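Local coordinates for protein 3-hydroxyadipyl-CoA dehydrogenase (Escherichia coli, PDB 3MOG) that oxidises (3S)-3-hydroxyadipyl-CoA to 3-oxoadipyl-CoA with NAD(+) as hydride acceptor in bacterial phenylacetate degradation, at residues C[320-325]-C[366-371]; C[331-336]-C[341-346]; C[383-388]-C[450-455]. All coordinates share one frame; numbering follows the deposited sequence.

Interaction 1. Residues C[320-325]-C[366-371]; sequences VLLIET and RKAIYY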
loop_
_atom_site.group_PDB
_atom_site.type_symbol
_atom_site.label_atom_id
_atom_site.label_comp_id
_atom_site.label_asym_id
_atom_site.label_seq_id
_atom_site.Cartn_x
_atom_site.Cartn_y
_atom_site.Cartn_z
ATOM N N VAL C 320 -5.744 28.443 -33.201
ATOM C CA VAL C 320 -5.295 27.227 -32.513
ATOM C C VAL C 320 -4.085 27.489 -31.629
ATOM O O VAL C 320 -3.068 28.003 -32.097
ATOM C CB VAL C 320 -4.871 26.130 -33.507
ATOM C CG1 VAL C 320 -4.753 24.769 -32.809
ATOM C CG2 VAL C 320 -5.830 26.069 -34.667
ATOM N N LEU C 321 -4.191 27.123 -30.357
ATOM C CA LEU C 321 -3.013 27.054 -29.504
ATOM C C LEU C 321 -2.409 25.665 -29.606
ATOM O O LEU C 321 -3.071 24.664 -29.320
ATOM C CB LEU C 321 -3.340 27.398 -28.051
ATOM C CG LEU C 321 -3.789 28.830 -27.718
ATOM C CD1 LEU C 321 -3.839 29.033 -26.217
ATOM C CD2 LEU C 321 -2.886 29.886 -28.333
ATOM N N LEU C 322 -1.166 25.617 -30.063
ATOM C CA LEU C 322 -0.359 24.413 -30.025
ATOM C C LEU C 322 0.527 24.523 -28.789
ATOM O O LEU C 322 1.416 25.386 -28.722
ATOM C CB LEU C 322 0.493 24.283 -31.287
ATOM C CG LEU C 322 1.430 23.078 -31.333
ATOM C CD1 LEU C 322 0.629 21.796 -31.447
ATOM C CD2 LEU C 322 2.443 23.187 -32.467
ATOM N N ILE C 323 0.256 23.667 -27.804
ATOM C CA ILE C 323 0.846 23.802 -26.472
ATOM C C ILE C 323 1.610 22.536 -26.126
ATOM O O ILE C 323 1.060 21.431 -26.189
ATOM C CB ILE C 323 -0.225 24.130 -25.397
ATOM C CG1 ILE C 323 -1.007 25.403 -25.779
ATOM C CG2 ILE C 323 0.415 24.314 -24.016
ATOM C CD1 ILE C 323 -2.186 25.755 -24.855
ATOM N N GLU C 324 2.897 22.699 -25.830
ATOM C CA GLU C 324 3.709 21.627 -25.269
ATOM C C GLU C 324 3.109 21.177 -23.926
ATOM O O GLU C 324 2.723 22.014 -23.122
ATOM C CB GLU C 324 5.150 22.098 -25.086
ATOM C CG GLU C 324 5.904 22.271 -26.404
ATOM C CD GLU C 324 7.403 22.337 -26.205
ATOM O OE1 GLU C 324 7.973 23.425 -26.405
ATOM O OE2 GLU C 324 8.017 21.304 -25.850
ATOM N N THR C 325 2.994 19.866 -23.715
ATOM C CA THR C 325 2.289 19.336 -22.520
ATOM C C THR C 325 2.943 19.735 -21.205
ATOM O O THR C 325 4.168 19.643 -21.052
ATOM C CB THR C 325 2.072 17.793 -22.560
ATOM O OG1 THR C 325 1.274 17.400 -21.440
ATOM C CG2 THR C 325 3.396 17.002 -22.556
ATOM N N ARG C 366 -5.897 20.169 -38.276
ATOM C CA ARG C 366 -5.121 20.078 -39.521
ATOM C C ARG C 366 -4.128 21.223 -39.700
ATOM O O ARG C 366 -3.003 20.983 -40.118
ATOM C CB ARG C 366 -6.031 19.920 -40.751
ATOM C CG ARG C 366 -6.528 18.486 -40.940
ATOM C CD ARG C 366 -7.341 18.294 -42.215
ATOM N NE ARG C 366 -7.593 16.876 -42.485
ATOM C CZ ARG C 366 -8.627 16.177 -42.011
ATOM N NH1 ARG C 366 -9.535 16.751 -41.231
ATOM N NH2 ARG C 366 -8.755 14.893 -42.319
ATOM N N LYS C 367 -4.522 22.448 -39.357
ATOM C CA LYS C 367 -3.578 23.590 -39.347
ATOM C C LYS C 367 -2.317 23.312 -38.508
ATOM O O LYS C 367 -1.190 23.581 -38.954
ATOM C CB LYS C 367 -4.248 24.876 -38.847
ATOM C CG LYS C 367 -5.201 25.526 -39.834
ATOM C CD LYS C 367 -5.897 26.728 -39.202
ATOM C CE LYS C 367 -6.865 27.392 -40.176
ATOM N NZ LYS C 367 -7.407 28.670 -39.625
ATOM N N ALA C 368 -2.524 22.768 -37.304
ATOM C CA ALA C 368 -1.433 22.414 -36.398
ATOM C C ALA C 368 -0.592 21.257 -36.932
ATOM O O ALA C 368 0.630 21.282 -36.805
ATOM C CB ALA C 368 -1.972 22.095 -35.011
ATOM N N ILE C 369 -1.245 20.259 -37.534
ATOM C CA ILE C 369 -0.532 19.108 -38.109
ATOM C C ILE C 369 0.350 19.571 -39.273
ATOM O O ILE C 369 1.515 19.156 -39.374
ATOM C CB ILE C 369 -1.504 17.967 -38.564
ATOM C CG1 ILE C 369 -2.234 17.370 -37.361
ATOM C CG2 ILE C 369 -0.754 16.858 -39.332
ATOM C CD1 ILE C 369 -3.353 16.381 -37.709
ATOM N N TYR C 370 -0.209 20.442 -40.123
ATOM C CA TYR C 370 0.511 21.010 -41.264
ATOM C C TYR C 370 1.770 21.740 -40.798
ATOM O O TYR C 370 2.867 21.444 -41.267
ATOM C CB TYR C 370 -0.382 21.958 -42.101
ATOM C CG TYR C 370 0.371 22.652 -43.237
ATOM C CD1 TYR C 370 0.582 22.008 -44.465
ATOM C CD2 TYR C 370 0.889 23.942 -43.075
ATOM C CE1 TYR C 370 1.291 22.633 -45.501
ATOM C CE2 TYR C 370 1.602 24.572 -44.096
ATOM C CZ TYR C 370 1.796 23.916 -45.307
ATOM O OH TYR C 370 2.495 24.549 -46.313
ATOM N N TYR C 371 1.596 22.683 -39.875
ATOM C CA TYR C 371 2.704 23.456 -39.318
ATOM C C TYR C 371 3.867 22.584 -38.858
ATOM O O TYR C 371 5.031 22.900 -39.126
ATOM C CB TYR C 371 2.222 24.333 -38.157
ATOM C CG TYR C 371 3.353 24.999 -37.406
ATOM C CD1 TYR C 371 3.718 24.570 -36.120
ATOM C CD2 TYR C 371 4.079 26.041 -37.988
ATOM C CE1 TYR C 371 4.767 25.173 -35.434
ATOM C CE2 TYR C 371 5.132 26.647 -37.314
ATOM C CZ TYR C 371 5.467 26.215 -36.037
ATOM O OH TYR C 371 6.506 26.820 -35.372
#
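A368 and Y371, which meet V320 and L322, sit on a helix whose shortest backbone bond within 366-371 runs from Y370 N to R366 O (2.8 Å). This is helix-on-sheet packing in a reduced Rossmann-fold domain: helix 362-373 lies over one face of the mixed sheet that contains strand 320-324. The two short axes approach to 9.3 Å at an angle of 50°. Strand alternation turns V320 and L322 to the helix, while L321 points away from it. A368 suits the centre because its single methyl lets the strand side chains come up on it: V320 CG1 and L322 CD1 each lie 4.4 Å from A368 CB. V342 of the neighbouring strand touches A368 too. One turn on, Y371 swings its ring out from the helix, with CG anti to the backbone N (chi1 171°), and reaches I317 on the adjoining strand and V307 on the one beyond. At the margin K367 NZ makes a salt bridge with D318 just ahead of the strand. Beside A368, the other branch of L322 meets the tyrosine at the edge of the ring, near its plane, with CD2 4.1 Å from Y371 CD1.

Interaction 2. Residues C[331-336]-C[341-346]; sequences QALAIR and VVVIDK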
loop_
_atom_site.group_PDB
_atom_site.type_symbol
_atom_site.label_atom_id
_atom_site.label_comp_id
_atom_site.label_asym_id
_atom_site.label_seq_id
_atom_site.Cartn_x
_atom_site.Cartn_y
_atom_site.Cartn_z
ATOM N N GLN C 331 -8.406 19.147 -23.972
ATOM C CA GLN C 331 -9.800 19.460 -23.649
ATOM C C GLN C 331 -9.952 20.449 -22.494
ATOM O O GLN C 331 -10.750 21.385 -22.581
ATOM C CB GLN C 331 -10.617 18.178 -23.395
ATOM C CG GLN C 331 -12.151 18.390 -23.335
ATOM C CD GLN C 331 -12.857 18.477 -24.720
ATOM O OE1 GLN C 331 -12.261 18.842 -25.737
ATOM N NE2 GLN C 331 -14.145 18.137 -24.738
ATOM N N ALA C 332 -9.190 20.260 -21.420
ATOM C CA ALA C 332 -9.275 21.187 -20.289
ATOM C C ALA C 332 -8.826 22.587 -20.689
ATOM O O ALA C 332 -9.439 23.570 -20.283
ATOM C CB ALA C 332 -8.471 20.689 -19.089
ATOM N N LEU C 333 -7.754 22.668 -21.480
ATOM C CA LEU C 333 -7.250 23.957 -21.958
ATOM C C LEU C 333 -8.248 24.610 -22.911
ATOM O O LEU C 333 -8.523 25.804 -22.797
ATOM C CB LEU C 333 -5.866 23.804 -22.620
ATOM C CG LEU C 333 -4.735 23.370 -21.668
ATOM C CD1 LEU C 333 -3.467 23.034 -22.428
ATOM C CD2 LEU C 333 -4.464 24.417 -20.599
ATOM N N ALA C 334 -8.819 23.802 -23.809
ATOM C CA ALA C 334 -9.720 24.297 -24.846
ATOM C C ALA C 334 -10.993 24.910 -24.275
ATOM O O ALA C 334 -11.457 25.932 -24.777
ATOM C CB ALA C 334 -10.042 23.208 -25.880
ATOM N N ILE C 335 -11.541 24.322 -23.214
ATOM C CA ILE C 335 -12.717 24.922 -22.598
ATOM C C ILE C 335 -12.361 26.105 -21.686
ATOM O O ILE C 335 -13.146 27.048 -21.560
ATOM C CB ILE C 335 -13.666 23.883 -21.931
ATOM C CG1 ILE C 335 -13.223 23.542 -20.507
ATOM C CG2 ILE C 335 -13.820 22.629 -22.832
ATOM C CD1 ILE C 335 -14.356 23.129 -19.608
ATOM N N ARG C 336 -11.175 26.077 -21.084
ATOM C CA ARG C 336 -10.728 27.202 -20.259
ATOM C C ARG C 336 -10.475 28.445 -21.104
ATOM O O ARG C 336 -10.788 29.569 -20.695
ATOM C CB ARG C 336 -9.468 26.850 -19.463
ATOM C CG ARG C 336 -9.725 26.659 -17.978
ATOM C CD ARG C 336 -8.453 26.337 -17.232
ATOM N NE ARG C 336 -7.404 27.310 -17.522
ATOM C CZ ARG C 336 -6.105 27.048 -17.491
ATOM N NH1 ARG C 336 -5.679 25.826 -17.194
ATOM N NH2 ARG C 336 -5.231 28.010 -17.769
ATOM N N VAL C 341 -7.368 23.669 -29.236
ATOM C CA VAL C 341 -6.044 23.388 -28.686
ATOM C C VAL C 341 -5.526 22.034 -29.164
ATOM O O VAL C 341 -6.238 21.023 -29.116
ATOM C CB VAL C 341 -6.027 23.453 -27.122
ATOM C CG1 VAL C 341 -4.672 23.050 -26.565
ATOM C CG2 VAL C 341 -6.358 24.837 -26.620
ATOM N N VAL C 342 -4.287 22.024 -29.653
ATOM C CA VAL C 342 -3.562 20.783 -29.859
ATOM C C VAL C 342 -2.421 20.711 -28.825
ATOM O O VAL C 342 -1.624 21.647 -28.691
ATOM C CB VAL C 342 -3.042 20.646 -31.317
ATOM C CG1 VAL C 342 -2.275 19.325 -31.510
ATOM C CG2 VAL C 342 -4.192 20.725 -32.299
ATOM N N VAL C 343 -2.376 19.617 -28.070
ATOM C CA VAL C 343 -1.281 19.378 -27.132
ATOM C C VAL C 343 -0.163 18.573 -27.824
ATOM O O VAL C 343 -0.434 17.574 -28.476
ATOM C CB VAL C 343 -1.786 18.691 -25.833
ATOM C CG1 VAL C 343 -0.664 17.979 -25.101
ATOM C CG2 VAL C 343 -2.436 19.726 -24.910
ATOM N N ILE C 344 1.080 19.030 -27.703
ATOM C CA ILE C 344 2.210 18.331 -28.304
ATOM C C ILE C 344 3.194 17.811 -27.244
ATOM O O ILE C 344 3.418 18.431 -26.200
ATOM C CB ILE C 344 2.931 19.208 -29.380
ATOM C CG1 ILE C 344 4.117 18.483 -29.998
ATOM C CG2 ILE C 344 3.408 20.534 -28.808
ATOM C CD1 ILE C 344 4.802 19.270 -31.096
ATOM N N ASP C 345 3.767 16.656 -27.550
ATOM C CA ASP C 345 4.700 15.950 -26.709
ATOM C C ASP C 345 5.942 15.750 -27.552
ATOM O O ASP C 345 5.979 14.863 -28.412
ATOM C CB ASP C 345 4.085 14.591 -26.385
ATOM C CG ASP C 345 4.893 13.780 -25.409
ATOM O OD1 ASP C 345 4.837 12.532 -25.503
ATOM O OD2 ASP C 345 5.555 14.375 -24.537
ATOM N N LYS C 346 6.960 16.576 -27.328
ATOM C CA LYS C 346 8.156 16.521 -28.180
ATOM C C LYS C 346 9.438 16.778 -27.421
ATOM O O LYS C 346 9.434 17.524 -26.436
ATOM C CB LYS C 346 8.055 17.510 -29.356
ATOM C CG LYS C 346 7.978 18.989 -28.965
ATOM C CD LYS C 346 8.462 19.915 -30.080
ATOM C CE LYS C 346 8.120 21.380 -29.766
ATOM N NZ LYS C 346 8.697 22.352 -30.746
#
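V341 spreads its two methyls against helix 331-336. Both touch L333, with V341 CG1 and CG2 each 4.2 Å from L333 CB; CG1 stands anti to the backbone N (chi1 175°), which leaves CG2 alone to go on to A334. There CG2 meets the backbone, 3.8 Å from A334 CA, and also touches that residue's methyl, with A334 CB 4.1 Å from V341 CG2. The branched valine thus bears on two successive helix residues, and alanine is the right size for its place because a small side chain lets the strand approach the helix backbone so closely. L333 works differently: its branched tip extends along the strand, past V341, so that L333 CD1 reaches V343 CG2 at 4.3 Å. V341 and V343, two residues apart, therefore present their side chains on one face of the strand and share the leucine between them. The contact is wholly apolar, and beta-branched valines fit both the extended backbone and this buried surface.

The geometry is that of a beta-alpha-beta unit, strand 320-324, helix 330-337, strand 341-345, within a Rossmann-like fold. Helix and second strand run roughly antiparallel, 147° between their directions, with their axes 8.0 Å apart at closest approach, as expected when the helix returns the chain so that the two strands lie parallel. On its outer side helix 330-337 meets the second subunit, where A332 packs on L468 and I335 on S471 of that chain. L333 also packs on I323 of the first strand, so the helix covers both strands of the unit. V342 and I344 face the other way and meet A368 and L372, which leaves strand 341-345 sandwiched between helices 330-337 and 362-373.

Interaction 3. Residues C[383-388]-C[450-455]; sequences ADYPGM and HHYGEE
The imidazole of H451 carries the ring of P386 over one face: P386 CG sits above the centre, 3.7 Å from the centroid and only 10° off the ring normal, a CH-pi contact. H451 CG lies anti to its backbone N (chi1 -174°), which carries the imidazole out to the proline. H451 in turn lays its CD2 over the centre of one face of the Y452 ring, 3.7 Å above the plane, so the imidazole takes the proline on its face and turns its CD2 edge onto the tyrosine face. P386 also touches the tyrosine directly, with P386 CB 4.1 Å from Y452 CE2. The side chains of Y385 and Y452 cross at about a right angle, and Y452 OH lies 3.4 Å from Y385 CE1. That hydroxyl is hydrogen-bonded to R392, whose NH1 also binds P386 O, so a single guanidinium ties both sides of the contact together. R204 makes a cation-pi contact with Y452. In the second subunit, S461 pairs with H451 NE2 and R464 bonds to H451 O, which ties this histidine into the trimer.

The backbone explains why proline stands here. Residues Y385 to M388 form a type II beta turn, closed by the bond from M388 N to Y385 O (2.8 Å). P386 occupies the second position, where its fixed phi fits, and G387 the third, where phi is positive. The turn thus holds the proline ring out to the histidine. On the other side G453, also with positive phi, takes the chain out of the helix directly after Y452.

In the fold, the turn lies in the loop from strand 378-381 to helix 390-406, where the sheet domain gives way to the C-terminal helical domain, and it packs against the last turn of helix 438-452.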
loop_
_atom_site.group_PDB
_atom_site.type_symbol
_atom_site.label_atom_id
_atom_site.label_comp_id
_atom_site.label_asym_id
_atom_site.label_seq_id
_atom_site.Cartn_x
_atom_site.Cartn_y
_atom_site.Cartn_z
ATOM N N ALA C 383 -4.429 9.484 -27.928
ATOM C CA ALA C 383 -5.494 10.004 -27.069
ATOM C C ALA C 383 -5.025 11.218 -26.238
ATOM O O ALA C 383 -3.826 11.440 -26.070
ATOM C CB ALA C 383 -6.060 8.910 -26.179
ATOM N N ASP C 384 -5.985 12.010 -25.769
ATOM C CA ASP C 384 -5.749 13.209 -24.974
ATOM C C ASP C 384 -5.406 12.806 -23.525
ATOM O O ASP C 384 -6.225 12.893 -22.611
ATOM C CB ASP C 384 -6.983 14.126 -25.055
ATOM C CG ASP C 384 -6.703 15.551 -24.594
ATOM O OD1 ASP C 384 -5.533 15.919 -24.364
ATOM O OD2 ASP C 384 -7.675 16.317 -24.461
ATOM N N TYR C 385 -4.161 12.378 -23.361
ATOM C CA TYR C 385 -3.660 11.734 -22.166
ATOM C C TYR C 385 -2.715 12.700 -21.433
ATOM O O TYR C 385 -1.739 13.166 -22.022
ATOM C CB TYR C 385 -2.899 10.496 -22.625
ATOM C CG TYR C 385 -2.402 9.545 -21.568
ATOM C CD1 TYR C 385 -3.291 8.901 -20.681
ATOM C CD2 TYR C 385 -1.045 9.212 -21.506
ATOM C CE1 TYR C 385 -2.827 7.991 -19.748
ATOM C CE2 TYR C 385 -0.573 8.297 -20.569
ATOM C CZ TYR C 385 -1.471 7.689 -19.697
ATOM O OH TYR C 385 -1.007 6.787 -18.771
ATOM N N PRO C 386 -3.019 13.007 -20.159
ATOM C CA PRO C 386 -2.233 13.915 -19.326
ATOM C C PRO C 386 -0.739 13.614 -19.371
ATOM O O PRO C 386 -0.330 12.474 -19.165
ATOM C CB PRO C 386 -2.795 13.665 -17.924
ATOM C CG PRO C 386 -4.205 13.323 -18.151
ATOM C CD PRO C 386 -4.212 12.513 -19.439
ATOM N N GLY C 387 0.070 14.619 -19.703
ATOM C CA GLY C 387 1.513 14.440 -19.740
ATOM C C GLY C 387 2.007 13.654 -20.943
ATOM O O GLY C 387 3.215 13.560 -21.172
ATOM N N MET C 388 1.063 13.100 -21.706
ATOM C CA MET C 388 1.324 12.302 -22.909
ATOM C C MET C 388 2.303 11.152 -22.643
ATOM O O MET C 388 2.061 10.354 -21.733
ATOM C CB MET C 388 1.725 13.198 -24.100
ATOM C CG MET C 388 0.696 14.295 -24.417
ATOM S SD MET C 388 -0.782 13.670 -25.228
ATOM C CE MET C 388 -0.231 13.938 -26.896
ATOM N N HIS C 450 -2.289 15.981 -9.374
ATOM C CA HIS C 450 -3.640 16.509 -9.247
ATOM C C HIS C 450 -4.662 15.721 -10.090
ATOM O O HIS C 450 -5.692 15.307 -9.568
ATOM C CB HIS C 450 -3.701 18.000 -9.576
ATOM C CG HIS C 450 -5.085 18.558 -9.496
ATOM N ND1 HIS C 450 -5.695 18.855 -8.294
ATOM C CD2 HIS C 450 -5.998 18.825 -10.461
ATOM C CE1 HIS C 450 -6.919 19.296 -8.523
ATOM N NE2 HIS C 450 -7.126 19.288 -9.829
ATOM N N HIS C 451 -4.367 15.495 -11.369
ATOM C CA HIS C 451 -5.301 14.803 -12.244
ATOM C C HIS C 451 -5.665 13.403 -11.738
ATOM O O HIS C 451 -6.844 13.053 -11.661
ATOM C CB HIS C 451 -4.759 14.687 -13.666
ATOM C CG HIS C 451 -5.757 14.118 -14.623
ATOM N ND1 HIS C 451 -6.624 14.911 -15.343
ATOM C CD2 HIS C 451 -6.053 12.837 -14.953
ATOM C CE1 HIS C 451 -7.410 14.144 -16.078
ATOM N NE2 HIS C 451 -7.081 12.880 -15.861
ATOM N N TYR C 452 -4.641 12.619 -11.403
ATOM C CA TYR C 452 -4.831 11.241 -10.968
ATOM C C TYR C 452 -5.077 11.061 -9.470
ATOM O O TYR C 452 -5.621 10.041 -9.075
ATOM C CB TYR C 452 -3.650 10.382 -11.408
ATOM C CG TYR C 452 -3.588 10.233 -12.892
ATOM C CD1 TYR C 452 -4.501 9.416 -13.563
ATOM C CD2 TYR C 452 -2.635 10.932 -13.640
ATOM C CE1 TYR C 452 -4.472 9.298 -14.928
ATOM C CE2 TYR C 452 -2.586 10.817 -15.009
ATOM C CZ TYR C 452 -3.507 10.003 -15.651
ATOM O OH TYR C 452 -3.444 9.869 -17.013
ATOM N N GLY C 453 -4.668 12.035 -8.655
ATOM C CA GLY C 453 -4.793 11.952 -7.182
ATOM C C GLY C 453 -4.000 10.789 -6.614
ATOM O O GLY C 453 -4.382 10.186 -5.613
ATOM N N GLU C 454 -2.902 10.462 -7.284
ATOM C CA GLU C 454 -2.078 9.329 -6.914
ATOM C C GLU C 454 -0.774 9.812 -6.316
ATOM O O GLU C 454 -0.130 10.710 -6.847
ATOM C CB GLU C 454 -1.771 8.466 -8.133
ATOM C CG GLU C 454 -2.963 7.649 -8.632
ATOM C CD GLU C 454 -2.661 6.941 -9.934
ATOM O OE1 GLU C 454 -1.581 6.322 -10.057
ATOM O OE2 GLU C 454 -3.508 7.003 -10.838
ATOM N N GLU C 455 -0.416 9.196 -5.201
ATOM C CA GLU C 455 0.878 9.346 -4.554
ATOM C C GLU C 455 2.014 8.985 -5.516
ATOM O O GLU C 455 3.097 9.494 -5.406
ATOM C CB GLU C 455 0.897 8.450 -3.311
ATOM C CG GLU C 455 2.219 8.267 -2.660
ATOM C CD GLU C 455 2.135 8.071 -1.167
ATOM O OE1 GLU C 455 3.211 7.939 -0.547
ATOM O OE2 GLU C 455 1.018 8.066 -0.612
#

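Overall arrangement
Interactions 1 and 2 dress opposite faces of one sheet: their centres are about 9 Å apart, and interaction 2 is nested within the chain loop closed by interaction 1. The parallel strands that carry them are joined by backbone bonds such as I323 O to I344 N (2.8 Å). Interaction 3 follows in sequence, its centre about 13 Å from interaction 2 and 21 Å from interaction 1. D384 OD2 accepts from Q331 N (3.0 Å) near the start of helix 330-337, while M388 packs on D345. Interactions 2 and 3 both touch the second subunit. Interactions 1 and 2 build the Rossmann-like unit, and interaction 3 joins it to helix 438-452.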